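Local coordinates for uncharacterized protein (Kutzneria albida DSM 43870, PDB 5M6Q) that is a microbial transglutaminase that probably cross-links proteins by transferring the gamma-glutamyl group of protein-bound glutamine to amines, at residues H29-T34 / N52-D57; Q77-K82 / P101-L106; F131-N136 / E142-T147. All coordinates share one frame; numbering follows the deposited sequence.

Interaction 1: H29-T34 / N52-D57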
# COMPACT_ATOMS: atom_id res chain seq x y z
N HIS A 29 -4.87 -4.24 17.34
CA HIS A 29 -3.47 -4.63 17.48
C HIS A 29 -3.09 -4.90 18.94
O HIS A 29 -1.94 -5.20 19.25
CB HIS A 29 -2.55 -3.55 16.89
CG HIS A 29 -2.77 -3.33 15.43
ND1 HIS A 29 -2.08 -4.03 14.46
CD2 HIS A 29 -3.62 -2.51 14.76
CE1 HIS A 29 -2.48 -3.64 13.26
NE2 HIS A 29 -3.42 -2.72 13.42
N GLY A 30 -4.07 -4.80 19.83
CA GLY A 30 -3.89 -5.16 21.23
C GLY A 30 -2.79 -4.41 21.95
O GLY A 30 -2.15 -4.94 22.86
N ARG A 31 -2.58 -3.16 21.57
CA ARG A 31 -1.54 -2.35 22.19
C ARG A 31 -1.73 -0.88 21.88
O ARG A 31 -2.47 -0.50 20.97
CB ARG A 31 -0.16 -2.77 21.71
CG ARG A 31 0.15 -2.32 20.30
CD ARG A 31 1.63 -2.46 20.05
NE ARG A 31 1.95 -2.41 18.63
CZ ARG A 31 2.30 -1.31 17.99
NH1 ARG A 31 2.57 -1.36 16.69
NH2 ARG A 31 2.38 -0.15 18.65
N GLU A 32 -1.04 -0.06 22.65
CA GLU A 32 -1.10 1.37 22.49
C GLU A 32 -0.30 1.81 21.27
O GLU A 32 0.75 1.23 20.95
CB GLU A 32 -0.59 2.04 23.76
CG GLU A 32 -0.73 3.55 23.82
CD GLU A 32 -0.76 4.05 25.25
OE1 GLU A 32 -1.44 3.40 26.08
OE2 GLU A 32 -0.10 5.07 25.55
N MET A 33 -0.81 2.82 20.58
CA MET A 33 -0.10 3.39 19.46
C MET A 33 0.96 4.34 20.03
O MET A 33 0.65 5.16 20.89
CB MET A 33 -1.07 4.12 18.51
CG MET A 33 -0.46 4.54 17.18
SD MET A 33 -1.58 5.42 16.05
CE MET A 33 -2.55 4.08 15.34
N THR A 34 2.19 4.21 19.55
CA THR A 34 3.31 4.99 20.07
C THR A 34 3.32 6.42 19.54
O THR A 34 2.51 6.79 18.68
CB THR A 34 4.67 4.37 19.71
OG1 THR A 34 4.97 4.65 18.33
CG2 THR A 34 4.66 2.86 19.92
N ASN A 52 0.31 1.00 9.36
CA ASN A 52 -0.10 -0.40 9.26
C ASN A 52 1.01 -1.36 8.81
O ASN A 52 0.96 -2.54 9.11
CB ASN A 52 -1.31 -0.52 8.34
CG ASN A 52 -2.59 -0.05 8.99
OD1 ASN A 52 -2.67 0.06 10.22
ND2 ASN A 52 -3.60 0.25 8.18
N LEU A 53 2.02 -0.87 8.10
CA LEU A 53 3.16 -1.72 7.77
C LEU A 53 4.00 -2.06 9.01
O LEU A 53 4.65 -3.09 9.04
CB LEU A 53 4.03 -1.08 6.70
CG LEU A 53 3.32 -0.98 5.36
CD1 LEU A 53 4.05 -0.02 4.45
CD2 LEU A 53 3.23 -2.36 4.72
N ASN A 54 3.97 -1.18 10.02
CA ASN A 54 4.54 -1.51 11.33
C ASN A 54 6.05 -1.69 11.21
O ASN A 54 6.64 -2.54 11.86
CB ASN A 54 3.88 -2.77 11.92
CG ASN A 54 4.23 -2.99 13.40
OD1 ASN A 54 4.63 -2.06 14.09
ND2 ASN A 54 4.07 -4.22 13.88
N ARG A 55 6.65 -0.89 10.35
CA ARG A 55 8.06 -1.04 10.02
C ARG A 55 8.84 0.24 10.20
O ARG A 55 8.72 1.18 9.40
CB ARG A 55 8.20 -1.52 8.59
CG ARG A 55 8.06 -3.01 8.50
CD ARG A 55 8.20 -3.45 7.10
NE ARG A 55 9.44 -3.01 6.49
CZ ARG A 55 9.72 -3.19 5.20
NH1 ARG A 55 8.82 -3.80 4.43
NH2 ARG A 55 10.86 -2.76 4.69
N GLU A 56 9.68 0.25 11.23
CA GLU A 56 10.41 1.45 11.59
C GLU A 56 11.43 1.85 10.54
O GLU A 56 11.87 2.99 10.51
CB GLU A 56 11.10 1.25 12.93
CG GLU A 56 12.13 0.15 12.93
CD GLU A 56 12.78 -0.01 14.29
OE1 GLU A 56 13.47 0.93 14.73
OE2 GLU A 56 12.57 -1.07 14.91
N ASP A 57 11.80 0.92 9.67
CA ASP A 57 12.78 1.20 8.62
C ASP A 57 12.17 1.96 7.44
O ASP A 57 12.87 2.34 6.50
CB ASP A 57 13.43 -0.09 8.11
CG ASP A 57 12.41 -1.08 7.54
OD1 ASP A 57 11.34 -1.27 8.16
OD2 ASP A 57 12.70 -1.68 6.49
O HOH W 1 -4.65 -2.45 10.96
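Arg31 reaches across to Asn54, and these two residues bury the most surface in this contact. Their side chains approach from opposite directions. NH1 of Arg31 comes within 3.4 Å of OD1 of Asn54. The angle is poor, so the pair is a polar approach and not a hydrogen bond. The guanidinium and amide planes are 27° apart. The Arg31 chain runs extended from CG to NE, which carries its charged end over to Asn54. The Asn54 amide swings out with CG opposite the backbone N (chi1 -168°). Each group has a stronger partner elsewhere. NH1 of Arg31 makes a salt bridge to Glu37, and ND2 of Asn54 bonds to Lys223 O. NH2 of Arg31 adds a weak bond of 3.1 Å to Glu32 O, within its own loop.

Asn52 and His29 form the second part. Asn52 OD1 and His29 NE2 stand 4.3 Å apart, too far for a direct bond. A water joins them. It lies 2.8 Å from His29 NE2, in the plane of the ring at its edge. It also donates a weak bond to Asn52 OD1. That oxygen accepts a further bond from Trp25 NE1, while His29 ND1 is bonded to Asp225.

The contact is small and lies at the surface. It joins the loop between helices 18-28 and 35-41 to the C-terminal end of helix 47-53. Asn54, with positive phi, marks the exit from that helix. Trp25 of helix 18-28 stacks on His29, Glu37 comes from helix 35-41, and Trp177 of strand 174-179 touches Asn52.

Interaction 2: Q77-K82 / P101-L106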
# COMPACT_ATOMS: atom_id res chain seq x y z
N GLN A 77 0.87 -11.38 -3.27
CA GLN A 77 0.73 -11.48 -1.82
C GLN A 77 0.71 -12.94 -1.38
O GLN A 77 1.44 -13.33 -0.46
CB GLN A 77 -0.54 -10.77 -1.35
CG GLN A 77 -0.75 -10.81 0.17
CD GLN A 77 -2.13 -10.32 0.58
OE1 GLN A 77 -3.12 -10.53 -0.13
NE2 GLN A 77 -2.19 -9.65 1.73
N ALA A 78 -0.13 -13.75 -2.01
CA ALA A 78 -0.23 -15.16 -1.61
C ALA A 78 1.10 -15.88 -1.84
O ALA A 78 1.53 -16.68 -1.01
CB ALA A 78 -1.35 -15.86 -2.33
N ALA A 79 1.76 -15.59 -2.95
CA ALA A 79 3.02 -16.25 -3.26
C ALA A 79 4.08 -15.90 -2.19
O ALA A 79 4.78 -16.78 -1.69
CB ALA A 79 3.49 -15.86 -4.65
N LEU A 80 4.18 -14.62 -1.85
CA LEU A 80 5.15 -14.18 -0.86
C LEU A 80 4.84 -14.71 0.54
O LEU A 80 5.76 -15.11 1.26
CB LEU A 80 5.22 -12.66 -0.82
CG LEU A 80 5.87 -11.99 -2.02
CD1 LEU A 80 5.64 -10.50 -1.90
CD2 LEU A 80 7.36 -12.32 -2.11
N ASN A 81 3.57 -14.68 0.94
CA ASN A 81 3.19 -15.23 2.23
C ASN A 81 3.54 -16.72 2.31
O ASN A 81 3.98 -17.21 3.35
CB ASN A 81 1.69 -15.02 2.50
CG ASN A 81 1.38 -13.65 3.07
OD1 ASN A 81 2.25 -12.98 3.63
ND2 ASN A 81 0.14 -13.22 2.92
N LYS A 82 3.35 -17.44 1.22
CA LYS A 82 3.69 -18.85 1.19
C LYS A 82 5.20 -19.07 1.44
O LYS A 82 5.58 -19.95 2.21
CB LYS A 82 3.26 -19.45 -0.15
CG LYS A 82 3.41 -20.96 -0.26
CD LYS A 82 2.75 -21.45 -1.56
CE LYS A 82 2.75 -22.97 -1.69
NZ LYS A 82 4.07 -23.50 -2.15
N PRO A 101 6.88 -19.67 -9.79
CA PRO A 101 6.39 -19.37 -11.14
C PRO A 101 5.93 -17.91 -11.35
O PRO A 101 6.11 -17.37 -12.43
CB PRO A 101 5.20 -20.34 -11.32
CG PRO A 101 4.96 -20.96 -9.99
CD PRO A 101 6.24 -20.87 -9.22
N ILE A 102 5.38 -17.28 -10.33
CA ILE A 102 4.97 -15.89 -10.46
C ILE A 102 6.11 -14.92 -10.11
O ILE A 102 6.42 -13.99 -10.87
CB ILE A 102 3.74 -15.61 -9.60
CG1 ILE A 102 2.53 -16.34 -10.19
CG2 ILE A 102 3.48 -14.12 -9.49
CD1 ILE A 102 1.33 -16.35 -9.25
N LEU A 103 6.75 -15.15 -8.98
CA LEU A 103 7.69 -14.17 -8.45
C LEU A 103 8.97 -14.06 -9.31
O LEU A 103 9.56 -12.99 -9.39
CB LEU A 103 8.02 -14.53 -7.00
CG LEU A 103 6.79 -14.56 -6.07
CD1 LEU A 103 7.16 -14.99 -4.67
CD2 LEU A 103 6.08 -13.22 -6.03
N LYS A 104 9.38 -15.14 -9.96
CA LYS A 104 10.65 -15.12 -10.69
C LYS A 104 10.63 -14.22 -11.91
O LYS A 104 11.67 -13.81 -12.39
CB LYS A 104 11.06 -16.54 -11.11
CG LYS A 104 10.22 -17.14 -12.22
CD LYS A 104 10.65 -18.58 -12.51
CE LYS A 104 9.92 -19.14 -13.71
NZ LYS A 104 10.30 -20.56 -14.01
N ARG A 105 9.44 -13.88 -12.41
CA ARG A 105 9.36 -12.98 -13.56
C ARG A 105 9.32 -11.52 -13.16
O ARG A 105 9.30 -10.66 -14.02
CB ARG A 105 8.14 -13.30 -14.40
CG ARG A 105 8.03 -14.75 -14.79
CD ARG A 105 6.60 -15.17 -14.74
NE ARG A 105 5.86 -14.87 -15.95
CZ ARG A 105 4.55 -14.63 -15.96
NH1 ARG A 105 3.93 -14.40 -17.11
NH2 ARG A 105 3.86 -14.63 -14.82
N LEU A 106 9.28 -11.24 -11.87
CA LEU A 106 9.09 -9.87 -11.39
C LEU A 106 10.38 -9.11 -11.10
O LEU A 106 11.41 -9.72 -10.86
CB LEU A 106 8.25 -9.89 -10.11
CG LEU A 106 6.86 -10.49 -10.26
CD1 LEU A 106 6.12 -10.40 -8.94
CD2 LEU A 106 6.12 -9.77 -11.35
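Residues 77-82 form regular helix within the longer helix 70-84. Residues 101-106 are loop with a short 3-10 segment at 103-105. The backbones come closest at Ala79 and Leu103, whose CA atoms are 7.3 Å apart. Both residues point their CB atoms toward the other segment.

The branched end of Leu103 meets the methyl of Ala79, with CD1 of Leu103 3.8 Å from CB of Ala79. CG and CD2 of Leu103 are about equally near to that CB. The methyl thus lies against the flat side of the fork, roughly in line with the CB-CG bond of Leu103. The contact is wholly apolar. It packs the connection between helices 90-99 and 109-112 against helix 70-84. This helix also lies against the central antiparallel sheet, since Leu80 touches Ala124 of strand 122-131 and Val219 of strand 214-223.

Leu80 meets Leu103 at an oblique angle. Its CD2 lies 3.7 Å from CD1 of Leu103. CG of Leu80 lies opposite the carbonyl carbon (chi1 -71°), and this turn brings the branched end to Leu103. Val76 and Ile83 of the same helix also touch Leu103. Asp100 OD1 accepts bonds from the backbone N atoms of Ile102 and Leu103.

Interaction 3: F131-N136 / E142-T147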
# COMPACT_ATOMS: atom_id res chain seq x y z
N PHE A 131 -1.94 8.34 -8.13
CA PHE A 131 -0.96 9.38 -8.38
C PHE A 131 -1.11 9.97 -9.78
O PHE A 131 -1.99 9.57 -10.55
CB PHE A 131 0.46 8.83 -8.17
CG PHE A 131 0.83 7.69 -9.10
CD1 PHE A 131 0.39 6.40 -8.85
CD2 PHE A 131 1.66 7.92 -10.20
CE1 PHE A 131 0.75 5.35 -9.68
CE2 PHE A 131 2.03 6.86 -11.05
CZ PHE A 131 1.57 5.58 -10.79
N TYR A 132 -0.27 10.95 -10.09
CA TYR A 132 -0.30 11.65 -11.36
C TYR A 132 0.87 11.17 -12.22
O TYR A 132 1.99 11.02 -11.74
CB TYR A 132 -0.24 13.16 -11.12
CG TYR A 132 -0.33 14.05 -12.34
CD1 TYR A 132 -1.36 13.92 -13.25
CD2 TYR A 132 0.61 15.05 -12.54
CE1 TYR A 132 -1.44 14.77 -14.36
CE2 TYR A 132 0.53 15.89 -13.63
CZ TYR A 132 -0.49 15.76 -14.52
OH TYR A 132 -0.52 16.61 -15.60
N SER A 133 0.59 10.92 -13.50
CA SER A 133 1.55 10.29 -14.39
C SER A 133 2.67 11.22 -14.82
O SER A 133 3.78 10.78 -15.07
CB SER A 133 0.85 9.75 -15.64
OG SER A 133 0.24 10.81 -16.34
N TRP A 134 2.37 12.51 -14.89
CA TRP A 134 3.32 13.48 -15.43
C TRP A 134 4.35 13.89 -14.37
O TRP A 134 4.30 15.00 -13.86
CB TRP A 134 2.58 14.71 -15.97
CG TRP A 134 3.13 15.23 -17.25
CD1 TRP A 134 4.45 15.49 -17.53
CD2 TRP A 134 2.40 15.59 -18.43
NE1 TRP A 134 4.58 15.96 -18.81
CE2 TRP A 134 3.34 16.04 -19.38
CE3 TRP A 134 1.05 15.56 -18.77
CZ2 TRP A 134 2.96 16.47 -20.66
CZ3 TRP A 134 0.67 15.99 -20.04
CH2 TRP A 134 1.63 16.44 -20.96
N GLN A 135 5.28 13.00 -14.06
CA GLN A 135 6.13 13.16 -12.89
C GLN A 135 7.29 14.10 -13.14
O GLN A 135 7.96 14.56 -12.20
CB GLN A 135 6.65 11.78 -12.43
CG GLN A 135 5.61 11.01 -11.61
CD GLN A 135 5.20 11.75 -10.36
OE1 GLN A 135 6.00 11.96 -9.45
NE2 GLN A 135 3.94 12.17 -10.31
N ASN A 136 7.53 14.39 -14.41
CA ASN A 136 8.53 15.38 -14.82
C ASN A 136 7.86 16.27 -15.84
O ASN A 136 7.44 15.79 -16.89
CB ASN A 136 9.76 14.71 -15.41
CG ASN A 136 10.89 15.69 -15.72
OD1 ASN A 136 10.65 16.84 -16.09
ND2 ASN A 136 12.12 15.23 -15.54
N GLU A 142 3.27 11.75 -24.41
CA GLU A 142 3.37 10.33 -24.73
C GLU A 142 4.19 9.61 -23.66
O GLU A 142 3.85 8.51 -23.25
CB GLU A 142 3.98 10.11 -26.12
CG GLU A 142 4.07 8.63 -26.53
CD GLU A 142 4.79 8.40 -27.85
OE1 GLU A 142 5.31 9.39 -28.43
OE2 GLU A 142 4.85 7.23 -28.32
N ARG A 143 5.27 10.24 -23.19
CA ARG A 143 6.06 9.63 -22.13
C ARG A 143 5.26 9.54 -20.82
O ARG A 143 5.26 8.50 -20.16
CB ARG A 143 7.36 10.39 -21.88
CG ARG A 143 8.18 9.76 -20.76
CD ARG A 143 9.62 10.26 -20.70
NE ARG A 143 10.38 9.50 -19.71
CZ ARG A 143 11.57 9.86 -19.21
NH1 ARG A 143 12.15 10.98 -19.62
NH2 ARG A 143 12.17 9.10 -18.31
N ALA A 144 4.60 10.64 -20.45
CA ALA A 144 3.82 10.67 -19.21
C ALA A 144 2.78 9.55 -19.21
O ALA A 144 2.56 8.90 -18.19
CB ALA A 144 3.13 12.02 -19.03
N HIS A 145 2.13 9.32 -20.34
CA HIS A 145 1.01 8.40 -20.38
C HIS A 145 1.38 6.96 -20.68
O HIS A 145 0.50 6.10 -20.69
CB HIS A 145 -0.02 8.89 -21.39
CG HIS A 145 -0.67 10.18 -20.99
ND1 HIS A 145 -0.55 10.70 -19.72
CD2 HIS A 145 -1.43 11.05 -21.69
CE1 HIS A 145 -1.22 11.84 -19.65
NE2 HIS A 145 -1.76 12.07 -20.83
N THR A 146 2.66 6.67 -20.91
CA THR A 146 3.05 5.28 -21.11
C THR A 146 4.03 4.80 -20.05
O THR A 146 4.27 3.60 -19.95
CB THR A 146 3.70 5.06 -22.49
OG1 THR A 146 4.90 5.84 -22.58
CG2 THR A 146 2.75 5.45 -23.60
N THR A 147 4.61 5.71 -19.28
CA THR A 147 5.64 5.33 -18.32
C THR A 147 5.11 4.35 -17.27
O THR A 147 5.81 3.43 -16.88
CB THR A 147 6.25 6.57 -17.61
OG1 THR A 147 7.02 7.34 -18.55
CG2 THR A 147 7.16 6.17 -16.46
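Ala144 packs its methyl group over one face of the Trp134 indole, and this is the tight part of the contact. CB of Ala144 lies 3.7 Å from the centroid of the five-membered ring and 15° off the ring normal. This is a CH-pi contact. The backbones are close here, with the CA atoms of Trp134 and Ala144 4.7 Å apart. Ser133 completes this side: its CB sits 3.2 Å from Ala144 O. Ser133 and Ala144 are both buried.

Trp134 is the centre of an inverse gamma turn. The turn lies in the loop that leads from strand 122-131 to helix 141-146, and here the loop lies back against the helix that follows it. Trp134 NE1 bonds to Trp139 O, within the same connection.

The looser side is at His145. CG of His145 lies opposite its carbonyl carbon (chi1 -67°), which turns the ring toward Ser133. Its ND1 gives a weak hydrogen bond of 3.5 Å to Ser133 OG, which lies at the edge of the imidazole, in its plane. The stronger partner of Ser133 OG is Asp213. The six-membered ring of Trp134 and the imidazole of His145 meet obliquely, with centroids 5.8 Å apart and planes at 74°. His145 and Trp134 are both partly exposed. A MES molecule, probably from the crystallisation liquor, has its nearest atom about 3 Å from the Trp134 side chain and is hydrogen-bonded to Tyr132 OH.

In the fold
The three contacts are separate, and none touches another. Interaction 2 is the buried one and is purely apolar. Interaction 1 is a surface contact of polar groups, with a water between two of them and stronger partners outside. Interaction 3 is partly buried and mixes an aromatic face with a weak polar bond. Interactions 1 and 3 lie on opposite sides of the chain's centre, with centres about 34 Å apart. The segments of interactions 1 and 2 are 18 and 19 residues apart, against six in interaction 3. Interaction 3 is local, between a loop and the next helix. Strand 214-223 is a shared neighbour: residues from it touch or bond to all three contacts.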